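Long-range contacts in beta-galactosidase (Geobacillus stearothermophilus, PDB 4OIF), which probably hydrolyses terminal non-reducing beta-D-galactose residues of beta-D-galactosides, as a zinc-containing, homotrimeric member of glycoside hydrolase family 42: residues T647-V653 / E671-Y677; V52-S56 / P89-P94; M524-P529 / Q590-I594. All coordinates share one frame. Where two conformers were deposited one is given. Numbering follows the deposited sequence.

Contact 1. Residues T647-V653 / E671-Y677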
loop_
_atom_site.group_PDB
_atom_site.type_symbol
_atom_site.label_atom_id
_atom_site.label_comp_id
_atom_site.label_asym_id
_atom_site.label_seq_id
_atom_site.Cartn_x
_atom_site.Cartn_y
_atom_site.Cartn_z
ATOM N N THR A 647 -6.018 17.455 30.970
ATOM C CA THR A 647 -7.359 17.515 30.390
ATOM C C THR A 647 -7.644 18.931 29.936
ATOM O O THR A 647 -6.950 19.867 30.337
ATOM C CB THR A 647 -8.465 17.101 31.377
ATOM O OG1 THR A 647 -8.786 18.218 32.209
ATOM C CG2 THR A 647 -8.026 15.929 32.253
ATOM N N GLU A 648 -8.691 19.097 29.138
ATOM C CA GLU A 648 -9.015 20.401 28.583
ATOM C C GLU A 648 -10.073 21.149 29.403
ATOM O O GLU A 648 -10.771 22.023 28.881
ATOM C CB GLU A 648 -9.476 20.266 27.127
ATOM C CG GLU A 648 -8.344 20.069 26.126
ATOM C CD GLU A 648 -7.798 18.649 26.127
ATOM O OE1 GLU A 648 -8.586 17.693 26.342
ATOM O OE2 GLU A 648 -6.576 18.493 25.929
ATOM N N GLU A 649 -10.181 20.828 30.689
ATOM C CA GLU A 649 -11.151 21.509 31.543
ATOM C C GLU A 649 -10.643 21.781 32.961
ATOM O O GLU A 649 -9.592 21.285 33.381
ATOM C CB GLU A 649 -12.441 20.696 31.604
ATOM C CG GLU A 649 -12.212 19.282 32.075
ATOM C CD GLU A 649 -13.412 18.397 31.858
ATOM O OE1 GLU A 649 -14.413 18.562 32.592
ATOM O OE2 GLU A 649 -13.350 17.535 30.951
ATOM N N LYS A 650 -11.403 22.594 33.686
ATOM C CA LYS A 650 -11.088 22.901 35.064
ATOM C C LYS A 650 -11.140 21.626 35.884
ATOM O O LYS A 650 -11.877 20.685 35.569
ATOM C CB LYS A 650 -12.045 23.944 35.625
ATOM C CG LYS A 650 -11.737 25.365 35.159
ATOM C CD LYS A 650 -12.669 26.384 35.814
ATOM C CE LYS A 650 -12.715 27.675 35.014
ATOM N NZ LYS A 650 -11.342 28.196 34.801
ATOM N N GLN A 651 -10.348 21.594 36.941
ATOM C CA GLN A 651 -10.111 20.344 37.620
ATOM C C GLN A 651 -9.848 20.526 39.119
ATOM O O GLN A 651 -8.853 21.123 39.520
ATOM C CB GLN A 651 -8.951 19.643 36.934
ATOM C CG GLN A 651 -9.015 18.168 37.055
ATOM C CD GLN A 651 -10.175 17.547 36.313
ATOM O OE1 GLN A 651 -11.024 16.906 36.923
ATOM N NE2 GLN A 651 -10.202 17.703 34.991
ATOM N N ALA A 652 -10.758 20.018 39.943
ATOM C CA ALA A 652 -10.632 20.141 41.393
ATOM C C ALA A 652 -9.742 19.041 41.945
ATOM O O ALA A 652 -9.923 17.862 41.659
ATOM C CB ALA A 652 -11.995 20.104 42.066
ATOM N N VAL A 653 -8.794 19.443 42.766
ATOM C CA VAL A 653 -7.748 18.561 43.218
ATOM C C VAL A 653 -7.706 18.769 44.730
ATOM O O VAL A 653 -8.064 19.838 45.191
ATOM C CB VAL A 653 -6.418 18.905 42.476
ATOM C CG1 VAL A 653 -5.230 18.978 43.402
ATOM C CG2 VAL A 653 -6.201 17.971 41.275
ATOM N N GLU A 671 -8.427 21.929 48.957
ATOM C CA GLU A 671 -8.785 21.914 47.553
ATOM C C GLU A 671 -8.057 22.996 46.765
ATOM O O GLU A 671 -7.800 24.087 47.263
ATOM C CB GLU A 671 -10.296 22.059 47.372
ATOM C CG GLU A 671 -10.785 21.475 46.053
ATOM C CD GLU A 671 -12.232 21.814 45.753
ATOM O OE1 GLU A 671 -13.101 20.932 45.931
ATOM O OE2 GLU A 671 -12.498 22.960 45.326
ATOM N N ILE A 672 -7.721 22.655 45.528
ATOM C CA ILE A 672 -7.059 23.533 44.579
ATOM C C ILE A 672 -7.743 23.361 43.236
ATOM O O ILE A 672 -7.979 22.233 42.815
ATOM C CB ILE A 672 -5.571 23.194 44.435
ATOM C CG1 ILE A 672 -4.835 23.439 45.753
ATOM C CG2 ILE A 672 -4.950 23.975 43.281
ATOM C CD1 ILE A 672 -4.955 24.852 46.262
ATOM N N MET A 673 -8.076 24.459 42.564
ATOM C CA MET A 673 -8.581 24.364 41.196
ATOM C C MET A 673 -7.438 24.467 40.196
ATOM O O MET A 673 -6.539 25.287 40.347
ATOM C CB MET A 673 -9.620 25.446 40.903
ATOM C CG MET A 673 -10.970 25.252 41.593
ATOM S SD MET A 673 -11.774 23.654 41.297
ATOM C CE MET A 673 -11.779 23.578 39.509
ATOM N N LEU A 674 -7.473 23.616 39.181
ATOM C CA LEU A 674 -6.496 23.656 38.102
ATOM C C LEU A 674 -7.199 24.071 36.825
ATOM O O LEU A 674 -8.189 23.453 36.425
ATOM C CB LEU A 674 -5.822 22.291 37.927
ATOM C CG LEU A 674 -5.087 21.704 39.147
ATOM C CD1 LEU A 674 -4.637 20.271 38.897
ATOM C CD2 LEU A 674 -3.895 22.552 39.497
ATOM N N ASP A 675 -6.715 25.134 36.191
ATOM C CA ASP A 675 -7.194 25.473 34.856
ATOM C C ASP A 675 -6.686 24.421 33.894
ATOM O O ASP A 675 -5.797 23.629 34.244
ATOM C CB ASP A 675 -6.721 26.863 34.423
ATOM C CG ASP A 675 -7.171 27.955 35.373
ATOM O OD1 ASP A 675 -8.383 28.022 35.684
ATOM O OD2 ASP A 675 -6.307 28.739 35.814
ATOM N N LYS A 676 -7.239 24.417 32.685
ATOM C CA LYS A 676 -6.747 23.555 31.612
ATOM C C LYS A 676 -5.215 23.593 31.530
ATOM O O LYS A 676 -4.596 24.671 31.529
ATOM C CB LYS A 676 -7.358 23.970 30.266
ATOM C CG LYS A 676 -6.926 23.104 29.088
ATOM C CD LYS A 676 -6.858 23.889 27.790
ATOM C CE LYS A 676 -8.192 24.488 27.422
ATOM N NZ LYS A 676 -8.074 25.471 26.311
ATOM N N TYR A 677 -4.622 22.402 31.515
ATOM C CA TYR A 677 -3.184 22.206 31.296
ATOM C C TYR A 677 -2.318 22.777 32.413
ATOM O O TYR A 677 -1.092 22.815 32.296
ATOM C CB TYR A 677 -2.746 22.815 29.958
ATOM C CG TYR A 677 -3.346 22.137 28.749
ATOM C CD1 TYR A 677 -3.897 20.862 28.839
ATOM C CD2 TYR A 677 -3.359 22.769 27.520
ATOM C CE1 TYR A 677 -4.449 20.243 27.731
ATOM C CE2 TYR A 677 -3.903 22.165 26.409
ATOM C CZ TYR A 677 -4.449 20.906 26.513
ATOM O OH TYR A 677 -4.988 20.317 25.387
#
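The edge strand 671-674 begins at Glu671, and Glu671 CA lies 3.2 Å from Val653 O in a CA-H...O contact. Ile672 and Val653 form an antiparallel hydrogen-bonded pair, with Ile672 N to Val653 O and Val653 N to Ile672 O both 2.9 Å; the strand axes, 4.7 Å apart at 154°, agree. Met673 faces Ala652 in a non-hydrogen-bonded pair, Met673 SD being 3.6 Å from Ala652 CB. Leu674 N donates to Gln651 O at 2.9 Å, whereas the return bond, Gln651 N to Leu674 O at 2.9 Å, is weak (127°). On the other sheet face Leu674 CD1 meets Val653 CG2 at 3.7 Å, beside Ile643. Past the strand, Lys650 NZ and Asp675 OD1 form a salt bridge at 3.1 Å, whose hydrogen bond is weak, and Lys676 CG lies 3.5 Å from Glu648 CA. Tyr677 OH donates a very short 2.5 Å bond to Glu648 OE2, which also bonds Thr296. This polar end therefore joins the C-terminal beta domain to the barrel domain, while backbone pairing and apolar contacts hold the strands.

Contact 2. Residues V52-S56 / P89-P94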
loop_
_atom_site.group_PDB
_atom_site.type_symbol
_atom_site.label_atom_id
_atom_site.label_comp_id
_atom_site.label_asym_id
_atom_site.label_seq_id
_atom_site.Cartn_x
_atom_site.Cartn_y
_atom_site.Cartn_z
ATOM N N VAL A 52 26.002 18.945 15.660
ATOM C CA VAL A 52 25.424 17.625 15.365
ATOM C C VAL A 52 25.573 17.265 13.880
ATOM O O VAL A 52 25.883 16.124 13.527
ATOM C CB VAL A 52 23.935 17.538 15.776
ATOM C CG1 VAL A 52 23.401 16.138 15.545
ATOM C CG2 VAL A 52 23.770 17.900 17.234
ATOM N N PHE A 53 25.392 18.247 13.010
ATOM C CA PHE A 53 25.564 18.007 11.592
ATOM C C PHE A 53 26.553 18.988 10.991
ATOM O O PHE A 53 26.381 19.446 9.859
ATOM C CB PHE A 53 24.212 18.081 10.884
ATOM C CG PHE A 53 23.209 17.111 11.434
ATOM C CD1 PHE A 53 23.313 15.755 11.148
ATOM C CD2 PHE A 53 22.191 17.539 12.260
ATOM C CE1 PHE A 53 22.404 14.843 11.659
ATOM C CE2 PHE A 53 21.277 16.633 12.778
ATOM C CZ PHE A 53 21.389 15.279 12.481
ATOM N N ALA A 54 27.618 19.272 11.737
ATOM C CA ALA A 54 28.546 20.341 11.370
ATOM C C ALA A 54 29.850 19.874 10.712
ATOM O O ALA A 54 30.786 20.669 10.570
ATOM C CB ALA A 54 28.863 21.163 12.592
ATOM N N TRP A 55 29.904 18.614 10.283
ATOM C CA TRP A 55 31.127 18.072 9.694
ATOM C C TRP A 55 31.577 18.887 8.480
ATOM O O TRP A 55 32.740 19.296 8.371
ATOM C CB TRP A 55 30.932 16.603 9.301
ATOM C CG TRP A 55 32.239 15.843 9.144
ATOM C CD1 TRP A 55 33.463 16.364 8.837
ATOM C CD2 TRP A 55 32.439 14.430 9.302
ATOM N NE1 TRP A 55 34.410 15.367 8.782
ATOM C CE2 TRP A 55 33.810 14.172 9.071
ATOM C CE3 TRP A 55 31.593 13.359 9.613
ATOM C CZ2 TRP A 55 34.352 12.891 9.142
ATOM C CZ3 TRP A 55 32.138 12.087 9.688
ATOM C CH2 TRP A 55 33.504 11.864 9.455
ATOM N N SER A 56 30.641 19.128 7.577
ATOM C CA SER A 56 30.936 19.864 6.368
ATOM C C SER A 56 31.354 21.304 6.689
ATOM O O SER A 56 32.060 21.930 5.907
ATOM C CB SER A 56 29.721 19.831 5.439
ATOM O OG SER A 56 29.784 20.844 4.464
ATOM N N PRO A 89 30.125 14.675 14.844
ATOM C CA PRO A 89 29.324 14.924 13.646
ATOM C C PRO A 89 29.040 13.703 12.778
ATOM O O PRO A 89 28.600 13.890 11.641
ATOM C CB PRO A 89 30.193 15.924 12.873
ATOM C CG PRO A 89 31.587 15.495 13.198
ATOM C CD PRO A 89 31.548 14.999 14.634
ATOM N N SER A 90 29.287 12.494 13.279
ATOM C CA SER A 90 29.143 11.286 12.456
ATOM C C SER A 90 27.727 11.087 11.890
ATOM O O SER A 90 27.541 10.323 10.948
ATOM C CB SER A 90 29.548 10.046 13.254
ATOM O OG SER A 90 28.728 9.894 14.396
ATOM N N GLY A 91 26.743 11.775 12.461
ATOM C CA GLY A 91 25.375 11.730 11.971
ATOM C C GLY A 91 25.169 12.037 10.493
ATOM O O GLY A 91 24.207 11.566 9.896
ATOM N N ALA A 92 26.057 12.818 9.894
ATOM C CA ALA A 92 25.970 13.086 8.455
ATOM C C ALA A 92 27.329 13.416 7.830
ATOM O O ALA A 92 27.894 14.494 8.072
ATOM C CB ALA A 92 24.979 14.222 8.184
ATOM N N ARG A 93 27.841 12.507 7.004
ATOM C CA ARG A 93 29.149 12.686 6.382
ATOM C C ARG A 93 29.053 13.686 5.224
ATOM O O ARG A 93 28.031 13.756 4.539
ATOM C CB ARG A 93 29.705 11.321 5.918
ATOM C CG ARG A 93 29.396 10.895 4.459
ATOM C CD ARG A 93 28.048 10.199 4.267
ATOM N NE ARG A 93 26.914 11.128 4.307
ATOM C CZ ARG A 93 25.646 10.792 4.046
ATOM N NH1 ARG A 93 25.337 9.544 3.710
ATOM N NH2 ARG A 93 24.684 11.702 4.123
ATOM N N PRO A 94 30.113 14.476 5.005
ATOM C CA PRO A 94 30.127 15.412 3.869
ATOM C C PRO A 94 30.075 14.705 2.509
ATOM O O PRO A 94 30.445 13.532 2.416
ATOM C CB PRO A 94 31.453 16.155 4.048
ATOM C CG PRO A 94 31.765 16.008 5.523
ATOM C CD PRO A 94 31.280 14.653 5.887
HETATM O O HOH W 1 26.352 13.702 14.392
#
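Val52 contributes its backbone rather than its side chain, which points away: Val52 O lies 3.6 Å from Pro89 CA and accepts a 2.6 Å bond from water 1, which in turn accepts from Gly91 N at 2.8 Å. This bridge is the polar link between two loops that share no direct hydrogen bond. Phe53 presents its ring edge to 89-94, with Phe53 CD1 3.7 Å from Ala92 CB and Phe53 CE1 4.1 Å from Gly91 C. An ideal CB on Gly91 would sit only 3.2 Å from Phe53 CE1, a tight fit. Ala54 is the N-cap of helix 55-58. Trp55, the next residue, points toward the other loop and gives up 112 Å² to it: Trp55 CB is 3.7 Å from Pro89 CB, and Pro94 CD stands over the five-membered ring of Trp55, 3.8 Å from the centroid and 21° off the normal, a CH-pi contact. Trp55 NE1 bonds Glu59. Ser56 N lies 3.9 Å from Pro94 CG and makes its hydrogen bond to Ser197 OG of the second subunit, whose Trp196 ring meets Phe53. Both loops follow strands of the TIM barrel; Phe53 touches Arg119 and Asn157, and Val52 touches Asn157, both predicted substrate-binding residues. Apolar and CH-pi contacts plus one water thus join two loops beside the probable active site.

Contact 3. Residues M524-P529 / Q590-I594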
loop_
_atom_site.group_PDB
_atom_site.type_symbol
_atom_site.label_atom_id
_atom_site.label_comp_id
_atom_site.label_asym_id
_atom_site.label_seq_id
_atom_site.Cartn_x
_atom_site.Cartn_y
_atom_site.Cartn_z
ATOM N N MET A 524 5.727 -22.267 39.639
ATOM C CA MET A 524 5.493 -20.914 40.125
ATOM C C MET A 524 4.018 -20.547 40.093
ATOM O O MET A 524 3.448 -20.142 41.109
ATOM C CB MET A 524 6.295 -19.906 39.298
ATOM C CG MET A 524 7.787 -19.972 39.524
ATOM S SD MET A 524 8.713 -19.165 38.213
ATOM C CE MET A 524 8.066 -17.504 38.404
ATOM N N PHE A 525 3.406 -20.701 38.923
ATOM C CA PHE A 525 2.044 -20.238 38.697
ATOM C C PHE A 525 0.995 -21.281 39.082
ATOM O O PHE A 525 -0.193 -20.980 39.125
ATOM C CB PHE A 525 1.869 -19.833 37.227
ATOM C CG PHE A 525 2.621 -18.587 36.852
ATOM C CD1 PHE A 525 2.032 -17.331 37.006
ATOM C CD2 PHE A 525 3.921 -18.665 36.364
ATOM C CE1 PHE A 525 2.725 -16.170 36.674
ATOM C CE2 PHE A 525 4.618 -17.510 36.020
ATOM C CZ PHE A 525 4.020 -16.257 36.181
ATOM N N GLY A 526 1.432 -22.507 39.351
ATOM C CA GLY A 526 0.505 -23.564 39.722
ATOM C C GLY A 526 -0.513 -23.870 38.638
ATOM O O GLY A 526 -1.621 -24.308 38.914
ATOM N N MET A 527 -0.125 -23.629 37.395
ATOM C CA MET A 527 -0.959 -23.918 36.240
ATOM C C MET A 527 -0.065 -23.985 35.000
ATOM O O MET A 527 1.156 -23.826 35.105
ATOM C CB MET A 527 -2.070 -22.861 36.073
ATOM C CG MET A 527 -1.635 -21.415 36.245
ATOM S SD MET A 527 -0.563 -20.772 34.932
ATOM C CE MET A 527 -1.630 -20.777 33.495
ATOM N N GLU A 528 -0.659 -24.239 33.836
ATOM C CA GLU A 528 0.066 -24.056 32.577
ATOM C C GLU A 528 -0.882 -23.738 31.435
ATOM O O GLU A 528 -2.050 -24.141 31.448
ATOM C CB GLU A 528 0.899 -25.289 32.236
ATOM C CG GLU A 528 0.130 -26.590 32.195
ATOM C CD GLU A 528 1.042 -27.784 31.941
ATOM O OE1 GLU A 528 1.901 -27.708 31.030
ATOM O OE2 GLU A 528 0.907 -28.793 32.663
ATOM N N PRO A 529 -0.394 -22.983 30.448
ATOM C CA PRO A 529 -1.233 -22.731 29.272
ATOM C C PRO A 529 -1.161 -23.927 28.329
ATOM O O PRO A 529 -0.075 -24.486 28.165
ATOM C CB PRO A 529 -0.595 -21.485 28.650
ATOM C CG PRO A 529 0.854 -21.575 29.044
ATOM C CD PRO A 529 0.912 -22.299 30.366
ATOM N N GLN A 590 3.994 -14.730 45.328
ATOM C CA GLN A 590 2.759 -15.005 44.607
ATOM C C GLN A 590 2.941 -14.829 43.111
ATOM O O GLN A 590 3.669 -13.947 42.674
ATOM C CB GLN A 590 1.638 -14.092 45.082
ATOM C CG GLN A 590 0.762 -14.691 46.131
ATOM C CD GLN A 590 -0.610 -14.076 46.107
ATOM O OE1 GLN A 590 -0.755 -12.863 46.241
ATOM N NE2 GLN A 590 -1.630 -14.906 45.914
ATOM N N ALA A 591 2.263 -15.666 42.333
ATOM C CA ALA A 591 2.304 -15.570 40.885
ATOM C C ALA A 591 0.893 -15.618 40.312
ATOM O O ALA A 591 0.137 -16.560 40.547
ATOM C CB ALA A 591 3.177 -16.681 40.299
ATOM N N TYR A 592 0.548 -14.571 39.575
ATOM C CA TYR A 592 -0.734 -14.448 38.900
ATOM C C TYR A 592 -0.600 -14.631 37.379
ATOM O O TYR A 592 0.331 -14.110 36.759
ATOM C CB TYR A 592 -1.347 -13.075 39.167
ATOM C CG TYR A 592 -1.685 -12.786 40.601
ATOM C CD1 TYR A 592 -0.689 -12.495 41.523
ATOM C CD2 TYR A 592 -3.007 -12.763 41.030
ATOM C CE1 TYR A 592 -0.996 -12.219 42.836
ATOM C CE2 TYR A 592 -3.323 -12.473 42.338
ATOM C CZ TYR A 592 -2.312 -12.203 43.237
ATOM O OH TYR A 592 -2.611 -11.920 44.543
ATOM N N TYR A 593 -1.555 -15.336 36.779
ATOM C CA TYR A 593 -1.594 -15.474 35.332
ATOM C C TYR A 593 -2.901 -14.921 34.798
ATOM O O TYR A 593 -3.982 -15.311 35.257
ATOM C CB TYR A 593 -1.428 -16.939 34.928
ATOM C CG TYR A 593 -1.203 -17.161 33.447
ATOM C CD1 TYR A 593 -2.263 -17.501 32.604
ATOM C CD2 TYR A 593 0.075 -17.051 32.889
ATOM C CE1 TYR A 593 -2.055 -17.722 31.237
ATOM C CE2 TYR A 593 0.292 -17.261 31.519
ATOM C CZ TYR A 593 -0.776 -17.597 30.701
ATOM O OH TYR A 593 -0.574 -17.811 29.353
ATOM N N ILE A 594 -2.803 -14.009 33.836
ATOM C CA ILE A 594 -3.992 -13.462 33.195
ATOM C C ILE A 594 -4.129 -14.032 31.788
ATOM O O ILE A 594 -3.338 -13.697 30.902
ATOM C CB ILE A 594 -3.952 -11.926 33.118
ATOM C CG1 ILE A 594 -3.915 -11.313 34.522
ATOM C CG2 ILE A 594 -5.157 -11.441 32.361
ATOM C CD1 ILE A 594 -3.492 -9.870 34.561
HETATM O O HOH W 2 -1.260 -18.280 38.900
#
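Two methyl groups standing over aromatic rings, one donated by each segment, distinguish this contact, which has no direct hydrogen bond. Ala591 CB lies 3.9 Å from the centroid of the Phe525 ring and 24° off its normal; reciprocally, Met527 CE lies 3.7 Å from the centroid of the Tyr593 ring, 23° off the normal. Both positions meet the geometry of CH-pi contacts over a face. Met527 SD is 4.5 Å from the same Tyr593 centroid and 30° off the normal, which adds an oblique Met-aromatic contact. The p rotamers at all three chi angles of Met527 fold its chain so that the methyl end reaches the ring.

Around these pairs, Phe525 CE1 approaches Tyr592 O at 3.2 Å along the ring edge, Phe525 CD1 lies 4.1 Å from Tyr593 CB, and Pro529 CB is 3.7 Å from Tyr593 OH. Water 2 supplies a polar bridge, donating to Phe525 O at 2.9 Å and to Ala591 O at 2.8 Å. Between Phe525 and Met527 the chain turns at Gly526, whose phi of 61° ends helix 519-525 before strand 527-534 starts.

The contact belongs to the trimerisation domain. Strand 589-594 runs between strands 496-500 and 579-586 of the large mixed sheet; Phe525 also packs on Leu497 and Met499, while Met527 and Tyr593 both touch Thr582. On the other face of strand 589-594, Tyr592 packs against helix 600-613. Strand 527-534 instead pairs with strand 555-561, whose Ile559 touches both Met527 and Tyr593, so the contact packs this two-stranded sheet against the large one.

How the contacts relate
The three contacts follow one another along the chain without interleaving: contact 2 closes first, then contact 3, then contact 1. They belong to the TIM-barrel, trimerisation and C-terminal regions respectively, and share no strand or sheet. Their centres lie about 46 Å (contacts 1 and 2), 42 Å (1 and 3) and 52 Å (2 and 3) apart, and even the nearest atoms of any two are at least about 26 Å from each other. Contacts 2 and 3 occupy opposite sides of the chain's centre. The contacts are thus separate, but contact 1 reaches the barrel through Glu648 and Tyr677, contact 2 touches the second subunit, and Glu528 of contact 3 salt-bridges Arg382 of the third subunit, linking both to the trimer.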